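Side-chain contacts in amine Dehydrogenase (Pseudomonas putida, PDB 1JMX), which probably passes electrons through its two c-type hemes as the alpha subunit of a quinohemoprotein amine dehydrogenase: residues I17-D22 against I27-K32; E35-S40 against Y63-Q68; P72-G77 against L111-A116. All blocks are in the same frame, centred on the assembly; numbering follows the deposited sequence.

Overall arrangement
The three contacts illustrate how one heme-binding domain can change its chemistry from rim to interior. Contact 1 lies at the surface, where a polar histidine-carboxylate pair is the main touch between two short, weakly stranded segments. Contacts 2 and 3 are buried: contact 2 is largely aromatic and apolar packing between helices 34-48 and 54-67, whereas contact 3 combines a long ion pair bridged by one water with a small apolar touch. Contacts 1 and 3 share the two-stranded sheet of 31-32 and 112-113, and both reach the heme of chain F. Contact 2 touches contact 1 through Gln68, which bonds to Ile27 and Gln30, and reaches the heme of chain E.

Contact 1: I17-D22 against I27-K32. With HEC (heme c), chain F.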
loop_
_atom_site.group_PDB
_atom_site.type_symbol
_atom_site.label_atom_id
_atom_site.label_comp_id
_atom_site.label_asym_id
_atom_site.label_seq_id
_atom_site.Cartn_x
_atom_site.Cartn_y
_atom_site.Cartn_z
ATOM N N ILE A 17 11.251 29.126 -7.813
ATOM C CA ILE A 17 11.791 30.307 -8.446
ATOM C C ILE A 17 10.980 30.824 -9.627
ATOM O O ILE A 17 10.540 30.059 -10.485
ATOM C CB ILE A 17 13.313 30.121 -8.818
ATOM C CG1 ILE A 17 13.493 29.711 -10.276
ATOM C CG2 ILE A 17 13.981 29.068 -7.911
ATOM C CD1 ILE A 17 14.095 30.813 -11.131
ATOM N N PRO A 18 10.732 32.141 -9.651
ATOM C CA PRO A 18 9.979 32.808 -10.712
ATOM C C PRO A 18 10.800 32.711 -11.991
ATOM O O PRO A 18 12.009 32.939 -11.969
ATOM C CB PRO A 18 9.919 34.257 -10.229
ATOM C CG PRO A 18 10.054 34.142 -8.742
ATOM C CD PRO A 18 11.115 33.099 -8.601
ATOM N N GLU A 19 10.152 32.345 -13.092
ATOM C CA GLU A 19 10.841 32.216 -14.368
ATOM C C GLU A 19 10.296 33.185 -15.405
ATOM O O GLU A 19 10.759 33.203 -16.546
ATOM C CB GLU A 19 10.724 30.786 -14.890
ATOM C CG GLU A 19 11.392 29.756 -14.009
ATOM C CD GLU A 19 11.104 28.332 -14.439
ATOM O OE1 GLU A 19 11.983 27.468 -14.236
ATOM O OE2 GLU A 19 10.000 28.070 -14.967
ATOM N N GLY A 20 9.328 34.001 -15.004
ATOM C CA GLY A 20 8.743 34.951 -15.932
ATOM C C GLY A 20 7.241 34.781 -16.014
ATOM O O GLY A 20 6.734 33.682 -15.805
ATOM N N ASN A 21 6.545 35.865 -16.348
ATOM C CA ASN A 21 5.081 35.909 -16.446
ATOM C C ASN A 21 4.258 34.767 -15.847
ATOM O O ASN A 21 3.690 33.933 -16.558
ATOM C CB ASN A 21 4.600 36.265 -17.865
ATOM C CG ASN A 21 5.415 35.605 -18.964
ATOM O OD1 ASN A 21 5.699 36.237 -19.989
ATOM N ND2 ASN A 21 5.768 34.331 -18.779
ATOM N N ASP A 22 4.238 34.746 -14.518
ATOM C CA ASP A 22 3.490 33.776 -13.724
ATOM C C ASP A 22 3.901 32.309 -13.836
ATOM O O ASP A 22 3.112 31.421 -13.524
ATOM C CB ASP A 22 1.984 33.958 -13.960
ATOM C CG ASP A 22 1.520 35.394 -13.704
ATOM O OD1 ASP A 22 1.925 35.982 -12.671
ATOM O OD2 ASP A 22 0.770 35.940 -14.547
ATOM N N ILE A 27 6.587 23.764 -11.006
ATOM C CA ILE A 27 5.154 24.002 -11.195
ATOM C C ILE A 27 4.681 24.143 -12.635
ATOM O O ILE A 27 3.699 23.515 -13.029
ATOM C CB ILE A 27 4.705 25.242 -10.394
ATOM C CG1 ILE A 27 5.037 25.032 -8.915
ATOM C CG2 ILE A 27 3.208 25.496 -10.579
ATOM C CD1 ILE A 27 4.785 26.238 -8.053
ATOM N N SER A 28 5.394 24.934 -13.426
ATOM C CA SER A 28 5.013 25.170 -14.814
ATOM C C SER A 28 5.600 24.195 -15.828
ATOM O O SER A 28 5.591 24.472 -17.025
ATOM C CB SER A 28 5.397 26.595 -15.212
ATOM O OG SER A 28 4.925 27.521 -14.254
ATOM N N HIS A 29 6.064 23.041 -15.368
ATOM C CA HIS A 29 6.685 22.071 -16.262
ATOM C C HIS A 29 6.094 20.677 -16.083
ATOM O O HIS A 29 6.727 19.666 -16.400
ATOM C CB HIS A 29 8.188 22.049 -15.993
ATOM C CG HIS A 29 8.776 23.411 -15.818
ATOM N ND1 HIS A 29 9.245 24.160 -16.872
ATOM C CD2 HIS A 29 8.901 24.190 -14.718
ATOM C CE1 HIS A 29 9.630 25.345 -16.433
ATOM N NE2 HIS A 29 9.432 25.388 -15.129
ATOM N N GLN A 30 4.870 20.649 -15.567
ATOM C CA GLN A 30 4.153 19.414 -15.319
ATOM C C GLN A 30 2.662 19.631 -15.587
ATOM O O GLN A 30 2.146 20.733 -15.393
ATOM C CB GLN A 30 4.348 18.996 -13.858
ATOM C CG GLN A 30 5.794 18.775 -13.436
ATOM C CD GLN A 30 5.936 18.531 -11.948
ATOM O OE1 GLN A 30 4.945 18.385 -11.233
ATOM N NE2 GLN A 30 7.169 18.503 -11.471
ATOM N N ARG A 31 1.988 18.590 -16.071
ATOM C CA ARG A 31 0.539 18.639 -16.330
ATOM C C ARG A 31 -0.081 17.460 -15.601
ATOM O O ARG A 31 0.423 16.344 -15.690
ATOM C CB ARG A 31 0.224 18.562 -17.827
ATOM C CG ARG A 31 0.668 19.787 -18.596
ATOM C CD ARG A 31 0.096 19.845 -19.992
ATOM N NE ARG A 31 0.685 18.872 -20.901
ATOM C CZ ARG A 31 0.038 17.809 -21.365
ATOM N NH1 ARG A 31 -1.212 17.585 -20.989
ATOM N NH2 ARG A 31 0.613 17.005 -22.250
ATOM N N LYS A 32 -1.136 17.717 -14.838
ATOM C CA LYS A 32 -1.795 16.662 -14.069
ATOM C C LYS A 32 -3.313 16.854 -14.046
ATOM O O LYS A 32 -3.842 17.872 -14.511
ATOM C CB LYS A 32 -1.308 16.673 -12.610
ATOM C CG LYS A 32 0.155 17.028 -12.377
ATOM C CD LYS A 32 0.390 17.301 -10.897
ATOM C CE LYS A 32 1.753 17.921 -10.628
ATOM N NZ LYS A 32 2.815 16.924 -10.463
HETATM FE FE HEC F . 6.592 22.924 -4.028
HETATM C CHA HEC F . 8.199 20.326 -5.453
HETATM C CHB HEC F . 4.176 22.736 -6.386
HETATM C CHC HEC F . 4.983 25.572 -2.593
HETATM C CHD HEC F . 9.047 23.130 -1.639
HETATM N NA HEC F . 6.261 21.779 -5.582
HETATM C C1A HEC F . 7.024 20.739 -6.045
HETATM C C2A HEC F . 6.435 20.139 -7.235
HETATM C C3A HEC F . 5.308 20.822 -7.488
HETATM C C4A HEC F . 5.197 21.837 -6.463
HETATM C CMA HEC F . 4.344 20.570 -8.630
HETATM C CAA HEC F . 7.002 18.975 -8.015
HETATM C CBA HEC F . 6.329 17.699 -7.558
HETATM C CGA HEC F . 6.836 16.466 -8.281
HETATM O O1A HEC F . 7.719 16.577 -9.147
HETATM O O2A HEC F . 6.337 15.366 -7.974
HETATM N NB HEC F . 4.946 23.928 -4.397
HETATM C C1B HEC F . 4.034 23.720 -5.434
HETATM C C2B HEC F . 2.946 24.638 -5.428
HETATM C C3B HEC F . 3.180 25.455 -4.357
HETATM C C4B HEC F . 4.408 25.007 -3.717
HETATM C CMB HEC F . 1.778 24.684 -6.436
HETATM C CAB HEC F . 2.273 26.610 -3.982
HETATM C CBB HEC F . 1.039 26.336 -3.117
HETATM N NC HEC F . 6.941 24.092 -2.454
HETATM C C1C HEC F . 6.162 25.149 -1.999
HETATM C C2C HEC F . 6.729 25.768 -0.828
HETATM C C3C HEC F . 7.862 25.109 -0.563
HETATM C C4C HEC F . 7.996 24.050 -1.569
HETATM C CMC HEC F . 6.136 26.955 -0.070
HETATM C CAC HEC F . 8.906 25.586 0.435
HETATM C CBC HEC F . 8.826 25.241 1.909
HETATM N ND HEC F . 8.272 21.937 -3.620
HETATM C C1D HEC F . 9.178 22.135 -2.601
HETATM C C2D HEC F . 10.288 21.176 -2.662
HETATM C C3D HEC F . 10.015 20.399 -3.750
HETATM C C4D HEC F . 8.789 20.879 -4.317
HETATM C CMD HEC F . 11.483 21.081 -1.706
HETATM C CAD HEC F . 10.818 19.226 -4.310
HETATM C CBD HEC F . 10.553 17.872 -3.669
HETATM C CGD HEC F . 9.109 17.442 -3.759
HETATM O O1D HEC F . 8.413 17.464 -2.741
HETATM O O2D HEC F . 8.652 17.074 -4.851
#
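Glu19 and His29 face each other as a His-carboxylate hydrogen bond at the surface of a cytochrome c-like domain, and they carry most of the contact between 17-22 and 27-32. The side chains approach from opposite directions. His29 NE2 donates to Glu19 OE2 at 2.7 Å, and OE2 receives it on its syn lone pair, on the side of OE1. That oxygen lies in the ring plane, while the carboxylate stands almost perpendicular to the ring, and the N-H...O angle is only 131°. Glu19 reaches across because its chain is extended beyond CG (chi2 172°). This outer side is loose: Glu19 is exposed, and the two segments bury little surface.

Packing tightens on the inner side of 27-32, where the chain turns to the heme of chain F. Ile27 CG1 rests 3.5 Å from the heme meso carbon CHB, and Ile27 CD1 lies 3.6 Å from the pyrrole carbon C2B. The amide of Gln30 is buried and held at both ends. Its NE2 donates to the heme propionate oxygen O1A at 3.1 Å and has a second acceptor in Glu118, while its OE1 accepts from Lys32. With a leucine in place of Gln30, the propionate would probably lose this N-H donor and the ammonium of Lys32 would be left without one of its acceptors. That lysine belongs to the binding site of the second heme, and Lys32 NZ donates to Gln30 OE1 at 2.7 Å, tilted 28° from the carbonyl plane.

Contact 2: E35-S40 against Y63-Q68; sequences EGWLMS and YLADKQ. With HEC (heme c), chain E.
Leu64 is the first residue of 63-68 to touch Trp37, laying its CB over the indole in a CH-pi contact of a helix-helix interface. CB stands 3.8 Å from the centroid of the five-membered ring and only 12° off the ring normal, so it presses on the face and not the rim. Further out, Leu64 CD1 reaches Trp37 CE3, and the two side chains cross at about a right angle. The carbonyl of Leu64 also comes near the indole N-H, but at a poor angle, and instead accepts from Gln68 N in the last turn of the helix.

One residue on, Ala65 brings its CA to 3.7 Å from Trp37 CD1, and the CA atoms of these two residues are the nearest pair across the segments.

Gln68, just past the helix, supplies the polar partner. Trp37 NE1 donates to Gln68 O at 2.9 Å with a nearly straight angle of 166°; the oxygen lies in the indole plane, although the donor is tilted from the carbonyl plane. Together, this edge bond and the CH-pi contact over the face help to fix the rotation of the buried ring. The bent side chain of Gln68 brings NE2 to 3.4 Å from Trp37 CZ2, while that amide nitrogen is satisfied by the carbonyls of Ile27 and Gln30.

Ser40, one turn beyond Trp37, donates from OG to heme propionate O1A of chain E at 2.8 Å. Helix 34-48 thus lies between that propionate and helix 54-67, with strand 31-32 alongside through Lys32, whose ammonium makes a cation-pi contact with Trp37, and helix 4-12 packed on Tyr63.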
loop_
_atom_site.group_PDB
_atom_site.type_symbol
_atom_site.label_atom_id
_atom_site.label_comp_id
_atom_site.label_asym_id
_atom_site.label_seq_id
_atom_site.Cartn_x
_atom_site.Cartn_y
_atom_site.Cartn_z
ATOM N N GLU A 35 -7.156 16.164 -9.236
ATOM C CA GLU A 35 -6.751 15.533 -7.982
ATOM C C GLU A 35 -5.239 15.380 -7.904
ATOM O O GLU A 35 -4.693 15.236 -6.822
ATOM C CB GLU A 35 -7.460 14.192 -7.706
ATOM C CG GLU A 35 -8.012 13.429 -8.887
ATOM C CD GLU A 35 -9.244 14.069 -9.485
ATOM O OE1 GLU A 35 -9.172 14.472 -10.652
ATOM O OE2 GLU A 35 -10.275 14.182 -8.800
ATOM N N GLY A 36 -4.576 15.404 -9.057
ATOM C CA GLY A 36 -3.129 15.313 -9.087
ATOM C C GLY A 36 -2.568 16.615 -8.534
ATOM O O GLY A 36 -1.668 16.615 -7.691
ATOM N N TRP A 37 -3.126 17.733 -8.995
ATOM C CA TRP A 37 -2.699 19.043 -8.518
ATOM C C TRP A 37 -2.961 19.183 -7.027
ATOM O O TRP A 37 -2.093 19.655 -6.296
ATOM C CB TRP A 37 -3.359 20.175 -9.313
ATOM C CG TRP A 37 -2.684 20.403 -10.628
ATOM C CD1 TRP A 37 -3.223 20.241 -11.868
ATOM C CD2 TRP A 37 -1.317 20.779 -10.830
ATOM N NE1 TRP A 37 -2.275 20.484 -12.832
ATOM C CE2 TRP A 37 -1.096 20.819 -12.224
ATOM C CE3 TRP A 37 -0.252 21.084 -9.966
ATOM C CZ2 TRP A 37 0.144 21.150 -12.777
ATOM C CZ3 TRP A 37 0.985 21.413 -10.519
ATOM C CH2 TRP A 37 1.170 21.443 -11.912
ATOM N N LEU A 38 -4.127 18.727 -6.569
ATOM C CA LEU A 38 -4.452 18.784 -5.146
ATOM C C LEU A 38 -3.429 17.977 -4.328
ATOM O O LEU A 38 -3.025 18.391 -3.240
ATOM C CB LEU A 38 -5.860 18.242 -4.876
ATOM C CG LEU A 38 -6.211 18.055 -3.391
ATOM C CD1 LEU A 38 -6.265 19.401 -2.689
ATOM C CD2 LEU A 38 -7.529 17.328 -3.253
ATOM N N MET A 39 -3.020 16.828 -4.864
ATOM C CA MET A 39 -2.051 15.953 -4.207
ATOM C C MET A 39 -0.666 16.572 -4.083
ATOM O O MET A 39 0.013 16.358 -3.091
ATOM C CB MET A 39 -1.966 14.609 -4.921
ATOM C CG MET A 39 -3.023 13.609 -4.470
ATOM S SD MET A 39 -2.831 11.986 -5.230
ATOM C CE MET A 39 -1.313 11.412 -4.430
ATOM N N SER A 40 -0.250 17.336 -5.090
ATOM C CA SER A 40 1.055 17.997 -5.058
ATOM C C SER A 40 1.077 19.090 -3.998
ATOM O O SER A 40 2.035 19.203 -3.239
ATOM C CB SER A 40 1.386 18.605 -6.414
ATOM O OG SER A 40 1.639 17.591 -7.344
ATOM N N TYR A 63 -7.016 26.754 -10.875
ATOM C CA TYR A 63 -6.108 27.491 -11.743
ATOM C C TYR A 63 -5.119 26.579 -12.462
ATOM O O TYR A 63 -4.954 26.656 -13.678
ATOM C CB TYR A 63 -5.345 28.558 -10.937
ATOM C CG TYR A 63 -4.354 29.342 -11.766
ATOM C CD1 TYR A 63 -2.981 29.077 -11.694
ATOM C CD2 TYR A 63 -4.789 30.317 -12.668
ATOM C CE1 TYR A 63 -2.071 29.759 -12.507
ATOM C CE2 TYR A 63 -3.885 31.006 -13.486
ATOM C CZ TYR A 63 -2.530 30.720 -13.404
ATOM O OH TYR A 63 -1.649 31.380 -14.233
ATOM N N LEU A 64 -4.475 25.700 -11.711
ATOM C CA LEU A 64 -3.486 24.798 -12.291
ATOM C C LEU A 64 -4.091 23.681 -13.142
ATOM O O LEU A 64 -3.519 23.296 -14.151
ATOM C CB LEU A 64 -2.600 24.238 -11.184
ATOM C CG LEU A 64 -1.824 25.340 -10.461
ATOM C CD1 LEU A 64 -1.263 24.823 -9.157
ATOM C CD2 LEU A 64 -0.731 25.876 -11.374
ATOM N N ALA A 65 -5.272 23.209 -12.760
ATOM C CA ALA A 65 -5.954 22.147 -13.489
ATOM C C ALA A 65 -6.393 22.607 -14.882
ATOM O O ALA A 65 -6.417 21.822 -15.822
ATOM C CB ALA A 65 -7.146 21.644 -12.686
ATOM N N ASP A 66 -6.746 23.881 -15.003
ATOM C CA ASP A 66 -7.164 24.453 -16.277
ATOM C C ASP A 66 -5.954 24.780 -17.138
ATOM O O ASP A 66 -5.916 24.429 -18.310
ATOM C CB ASP A 66 -7.977 25.730 -16.058
ATOM C CG ASP A 66 -9.399 25.463 -15.609
ATOM O OD1 ASP A 66 -9.704 24.391 -15.040
ATOM O OD2 ASP A 66 -10.231 26.359 -15.820
ATOM N N LYS A 67 -4.966 25.454 -16.551
ATOM C CA LYS A 67 -3.742 25.839 -17.261
ATOM C C LYS A 67 -2.895 24.643 -17.698
ATOM O O LYS A 67 -2.440 24.564 -18.847
ATOM C CB LYS A 67 -2.885 26.757 -16.378
ATOM C CG LYS A 67 -2.794 28.196 -16.861
ATOM C CD LYS A 67 -4.192 28.818 -17.012
ATOM C CE LYS A 67 -5.022 28.693 -15.722
ATOM N NZ LYS A 67 -6.483 29.054 -15.841
ATOM N N GLN A 68 -2.674 23.722 -16.764
ATOM C CA GLN A 68 -1.865 22.540 -17.022
ATOM C C GLN A 68 -2.593 21.239 -16.715
ATOM O O GLN A 68 -2.316 20.563 -15.726
ATOM C CB GLN A 68 -0.569 22.638 -16.225
ATOM C CG GLN A 68 0.325 23.785 -16.669
ATOM C CD GLN A 68 1.073 24.404 -15.514
ATOM O OE1 GLN A 68 1.193 25.626 -15.425
ATOM N NE2 GLN A 68 1.561 23.570 -14.612
HETATM FE FE HEC E . 5.571 7.361 -6.466
HETATM C CHA HEC E . 3.785 9.937 -5.307
HETATM C CHB HEC E . 5.460 8.734 -9.549
HETATM C CHC HEC E . 7.530 4.859 -7.636
HETATM C CHD HEC E . 5.694 6.013 -3.316
HETATM N NA HEC E . 4.774 8.963 -7.256
HETATM C C1A HEC E . 4.054 9.931 -6.635
HETATM C C2A HEC E . 3.628 10.954 -7.548
HETATM C C3A HEC E . 4.089 10.603 -8.747
HETATM C C4A HEC E . 4.813 9.375 -8.561
HETATM C CMA HEC E . 3.905 11.364 -10.048
HETATM C CAA HEC E . 2.831 12.186 -7.179
HETATM C CBA HEC E . 3.798 13.348 -7.394
HETATM C CGA HEC E . 3.282 14.728 -7.074
HETATM O O1A HEC E . 2.152 14.900 -6.651
HETATM O O2A HEC E . 4.042 15.658 -7.243
HETATM N NB HEC E . 6.321 6.893 -8.202
HETATM C C1B HEC E . 6.182 7.580 -9.408
HETATM C C2B HEC E . 6.894 6.988 -10.490
HETATM C C3B HEC E . 7.513 5.899 -9.954
HETATM C C4B HEC E . 7.133 5.828 -8.538
HETATM C CMB HEC E . 6.958 7.507 -11.941
HETATM C CAB HEC E . 8.427 4.987 -10.760
HETATM C CBB HEC E . 9.926 5.155 -10.496
HETATM N NC HEC E . 6.403 5.763 -5.653
HETATM C C1C HEC E . 7.180 4.820 -6.290
HETATM C C2C HEC E . 7.603 3.785 -5.393
HETATM C C3C HEC E . 7.090 4.084 -4.197
HETATM C C4C HEC E . 6.351 5.333 -4.341
HETATM C CMC HEC E . 8.471 2.583 -5.775
HETATM C CAC HEC E . 7.181 3.155 -3.006
HETATM C CBC HEC E . 8.358 3.236 -2.053
HETATM N ND HEC E . 4.895 7.862 -4.688
HETATM C C1D HEC E . 5.020 7.213 -3.477
HETATM C C2D HEC E . 4.369 7.960 -2.398
HETATM C C3D HEC E . 3.849 9.076 -3.025
HETATM C C4D HEC E . 4.174 8.975 -4.392
HETATM C CMD HEC E . 4.304 7.564 -0.926
HETATM C CAD HEC E . 3.058 10.276 -2.490
HETATM C CBD HEC E . 2.677 10.272 -1.048
HETATM C CGD HEC E . 1.297 9.734 -0.865
HETATM O O1D HEC E . 0.837 8.956 -1.733
HETATM O O2D HEC E . 0.650 10.080 0.148
#

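Contact 3: P72-G77 against L111-A116; sequences PSETDG and LQRRPA. With HEC (heme c), chain F.
Glu74 and Arg113 supply the charged part of the contact, and their side chains cross obliquely. The salt bridge is long, Glu74 OE2 lying 3.9 Å from Arg113 NE and well out of the guanidinium plane: a charge attraction only, with no N-H pointing at the oxygen. A water makes the directed link, donating to Glu74 OE2 and accepting from Arg113 NE at 2.9 Å. Glu74 has further partners in Ser164 and Arg31, and its CB rests over one face of the guanidinium.

Local hydrogen bonds hold these groups. Arg113 NH1 donates to Gln112 O from above its carbonyl plane, and also to Ala110 O just before the segment. Thr75 OG1 donates to Pro72 O at 2.7 Å. The apolar part is small: with chi1 64°, Thr75 CG2 stands anti to the carbonyl carbon, where it meets Leu111 CD2 at 4.0 Å.

Nearby, Arg114 grips Gln112 OE1 side-on with NE and NH2, the oxygen lying in the guanidinium plane. NH1 donates to propionate O1A of the chain F heme at 2.8 Å, and NH2 to O2A with an angle of 178°, the paired arginine-carboxylate bonding of a heme propionate site.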
loop_
_atom_site.group_PDB
_atom_site.type_symbol
_atom_site.label_atom_id
_atom_site.label_comp_id
_atom_site.label_asym_id
_atom_site.label_seq_id
_atom_site.Cartn_x
_atom_site.Cartn_y
_atom_site.Cartn_z
ATOM N N PRO A 72 -8.520 14.964 -22.982
ATOM C CA PRO A 72 -9.338 13.790 -22.682
ATOM C C PRO A 72 -8.660 12.474 -23.062
ATOM O O PRO A 72 -8.595 11.556 -22.254
ATOM C CB PRO A 72 -10.598 14.046 -23.503
ATOM C CG PRO A 72 -10.713 15.531 -23.447
ATOM C CD PRO A 72 -9.303 15.966 -23.725
ATOM N N SER A 73 -8.102 12.417 -24.266
ATOM C CA SER A 73 -7.437 11.217 -24.749
ATOM C C SER A 73 -6.182 10.835 -23.966
ATOM O O SER A 73 -5.680 9.727 -24.107
ATOM C CB SER A 73 -7.117 11.347 -26.237
ATOM O OG SER A 73 -6.214 12.403 -26.478
ATOM N N GLU A 74 -5.666 11.751 -23.153
ATOM C CA GLU A 74 -4.486 11.456 -22.350
ATOM C C GLU A 74 -4.876 10.756 -21.051
ATOM O O GLU A 74 -4.013 10.330 -20.288
ATOM C CB GLU A 74 -3.680 12.726 -22.071
ATOM C CG GLU A 74 -3.080 13.367 -23.323
ATOM C CD GLU A 74 -2.280 14.618 -23.014
ATOM O OE1 GLU A 74 -2.734 15.442 -22.199
ATOM O OE2 GLU A 74 -1.191 14.776 -23.582
ATOM N N THR A 75 -6.182 10.675 -20.789
ATOM C CA THR A 75 -6.695 9.986 -19.604
ATOM C C THR A 75 -7.312 8.630 -19.990
ATOM O O THR A 75 -7.675 7.844 -19.120
ATOM C CB THR A 75 -7.771 10.808 -18.843
ATOM O OG1 THR A 75 -8.923 11.000 -19.677
ATOM C CG2 THR A 75 -7.215 12.148 -18.402
ATOM N N ASP A 76 -7.442 8.382 -21.293
ATOM C CA ASP A 76 -8.010 7.133 -21.806
ATOM C C ASP A 76 -7.388 5.880 -21.205
ATOM O O ASP A 76 -6.184 5.648 -21.329
ATOM C CB ASP A 76 -7.863 7.056 -23.328
ATOM C CG ASP A 76 -8.899 7.885 -24.072
ATOM O OD1 ASP A 76 -9.760 8.530 -23.424
ATOM O OD2 ASP A 76 -8.848 7.883 -25.323
ATOM N N GLY A 77 -8.223 5.072 -20.558
ATOM C CA GLY A 77 -7.751 3.836 -19.959
ATOM C C GLY A 77 -7.280 3.900 -18.517
ATOM O O GLY A 77 -7.060 2.858 -17.901
ATOM N N LEU A 111 -1.357 9.395 -15.276
ATOM C CA LEU A 111 -2.241 10.554 -15.236
ATOM C C LEU A 111 -1.461 11.864 -15.120
ATOM O O LEU A 111 -1.989 12.884 -14.677
ATOM C CB LEU A 111 -3.274 10.420 -14.112
ATOM C CG LEU A 111 -4.420 9.458 -14.429
ATOM C CD1 LEU A 111 -5.215 9.156 -13.182
ATOM C CD2 LEU A 111 -5.308 10.047 -15.517
ATOM N N GLN A 112 -0.195 11.816 -15.526
ATOM C CA GLN A 112 0.688 12.979 -15.512
ATOM C C GLN A 112 1.530 13.039 -16.787
ATOM O O GLN A 112 1.809 12.020 -17.414
ATOM C CB GLN A 112 1.601 12.971 -14.277
ATOM C CG GLN A 112 0.867 13.139 -12.954
ATOM C CD GLN A 112 1.764 13.627 -11.837
ATOM O OE1 GLN A 112 2.834 14.178 -12.083
ATOM N NE2 GLN A 112 1.320 13.448 -10.600
ATOM N N ARG A 113 1.883 14.253 -17.186
ATOM C CA ARG A 113 2.700 14.489 -18.370
ATOM C C ARG A 113 3.869 15.390 -17.950
ATOM O O ARG A 113 3.665 16.455 -17.371
ATOM C CB ARG A 113 1.857 15.146 -19.468
ATOM C CG ARG A 113 0.805 14.231 -20.085
ATOM C CD ARG A 113 1.467 13.016 -20.699
ATOM N NE ARG A 113 0.531 12.108 -21.355
ATOM C CZ ARG A 113 -0.230 11.215 -20.724
ATOM N NH1 ARG A 113 -0.186 11.108 -19.399
ATOM N NH2 ARG A 113 -1.007 10.395 -21.422
ATOM N N ARG A 114 5.094 14.942 -18.201
ATOM C CA ARG A 114 6.283 15.703 -17.804
ATOM C C ARG A 114 7.460 15.506 -18.741
ATOM O O ARG A 114 7.555 14.485 -19.421
ATOM C CB ARG A 114 6.781 15.232 -16.432
ATOM C CG ARG A 114 5.796 15.236 -15.299
ATOM C CD ARG A 114 6.434 14.560 -14.113
ATOM N NE ARG A 114 5.608 14.616 -12.921
ATOM C CZ ARG A 114 6.078 14.846 -11.703
ATOM N NH1 ARG A 114 7.374 15.052 -11.514
ATOM N NH2 ARG A 114 5.257 14.829 -10.668
ATOM N N PRO A 115 8.364 16.504 -18.812
ATOM C CA PRO A 115 9.535 16.357 -19.680
ATOM C C PRO A 115 10.510 15.472 -18.891
ATOM O O PRO A 115 10.327 15.274 -17.684
ATOM C CB PRO A 115 10.037 17.799 -19.834
ATOM C CG PRO A 115 9.662 18.431 -18.543
ATOM C CD PRO A 115 8.266 17.885 -18.294
ATOM N N ALA A 116 11.530 14.936 -19.556
ATOM C CA ALA A 116 12.492 14.052 -18.899
ATOM C C ALA A 116 13.110 14.559 -17.595
ATOM O O ALA A 116 13.270 13.782 -16.657
ATOM C CB ALA A 116 13.585 13.636 -19.872
HETATM FE FE HEC F . 6.592 22.924 -4.028
HETATM C CHA HEC F . 8.199 20.326 -5.453
HETATM C CHB HEC F . 4.176 22.736 -6.386
HETATM C CHC HEC F . 4.983 25.572 -2.593
HETATM C CHD HEC F . 9.047 23.130 -1.639
HETATM N NA HEC F . 6.261 21.779 -5.582
HETATM C C1A HEC F . 7.024 20.739 -6.045
HETATM C C2A HEC F . 6.435 20.139 -7.235
HETATM C C3A HEC F . 5.308 20.822 -7.488
HETATM C C4A HEC F . 5.197 21.837 -6.463
HETATM C CMA HEC F . 4.344 20.570 -8.630
HETATM C CAA HEC F . 7.002 18.975 -8.015
HETATM C CBA HEC F . 6.329 17.699 -7.558
HETATM C CGA HEC F . 6.836 16.466 -8.281
HETATM O O1A HEC F . 7.719 16.577 -9.147
HETATM O O2A HEC F . 6.337 15.366 -7.974
HETATM N NB HEC F . 4.946 23.928 -4.397
HETATM C C1B HEC F . 4.034 23.720 -5.434
HETATM C C2B HEC F . 2.946 24.638 -5.428
HETATM C C3B HEC F . 3.180 25.455 -4.357
HETATM C C4B HEC F . 4.408 25.007 -3.717
HETATM C CMB HEC F . 1.778 24.684 -6.436
HETATM C CAB HEC F . 2.273 26.610 -3.982
HETATM C CBB HEC F . 1.039 26.336 -3.117
HETATM N NC HEC F . 6.941 24.092 -2.454
HETATM C C1C HEC F . 6.162 25.149 -1.999
HETATM C C2C HEC F . 6.729 25.768 -0.828
HETATM C C3C HEC F . 7.862 25.109 -0.563
HETATM C C4C HEC F . 7.996 24.050 -1.569
HETATM C CMC HEC F . 6.136 26.955 -0.070
HETATM C CAC HEC F . 8.906 25.586 0.435
HETATM C CBC HEC F . 8.826 25.241 1.909
HETATM N ND HEC F . 8.272 21.937 -3.620
HETATM C C1D HEC F . 9.178 22.135 -2.601
HETATM C C2D HEC F . 10.288 21.176 -2.662
HETATM C C3D HEC F . 10.015 20.399 -3.750
HETATM C C4D HEC F . 8.789 20.879 -4.317
HETATM C CMD HEC F . 11.483 21.081 -1.706
HETATM C CAD HEC F . 10.818 19.226 -4.310
HETATM C CBD HEC F . 10.553 17.872 -3.669
HETATM C CGD HEC F . 9.109 17.442 -3.759
HETATM O O1D HEC F . 8.413 17.464 -2.741
HETATM O O2D HEC F . 8.652 17.074 -4.851
HETATM O O HOH W 1 0.609 12.928 -24.142
#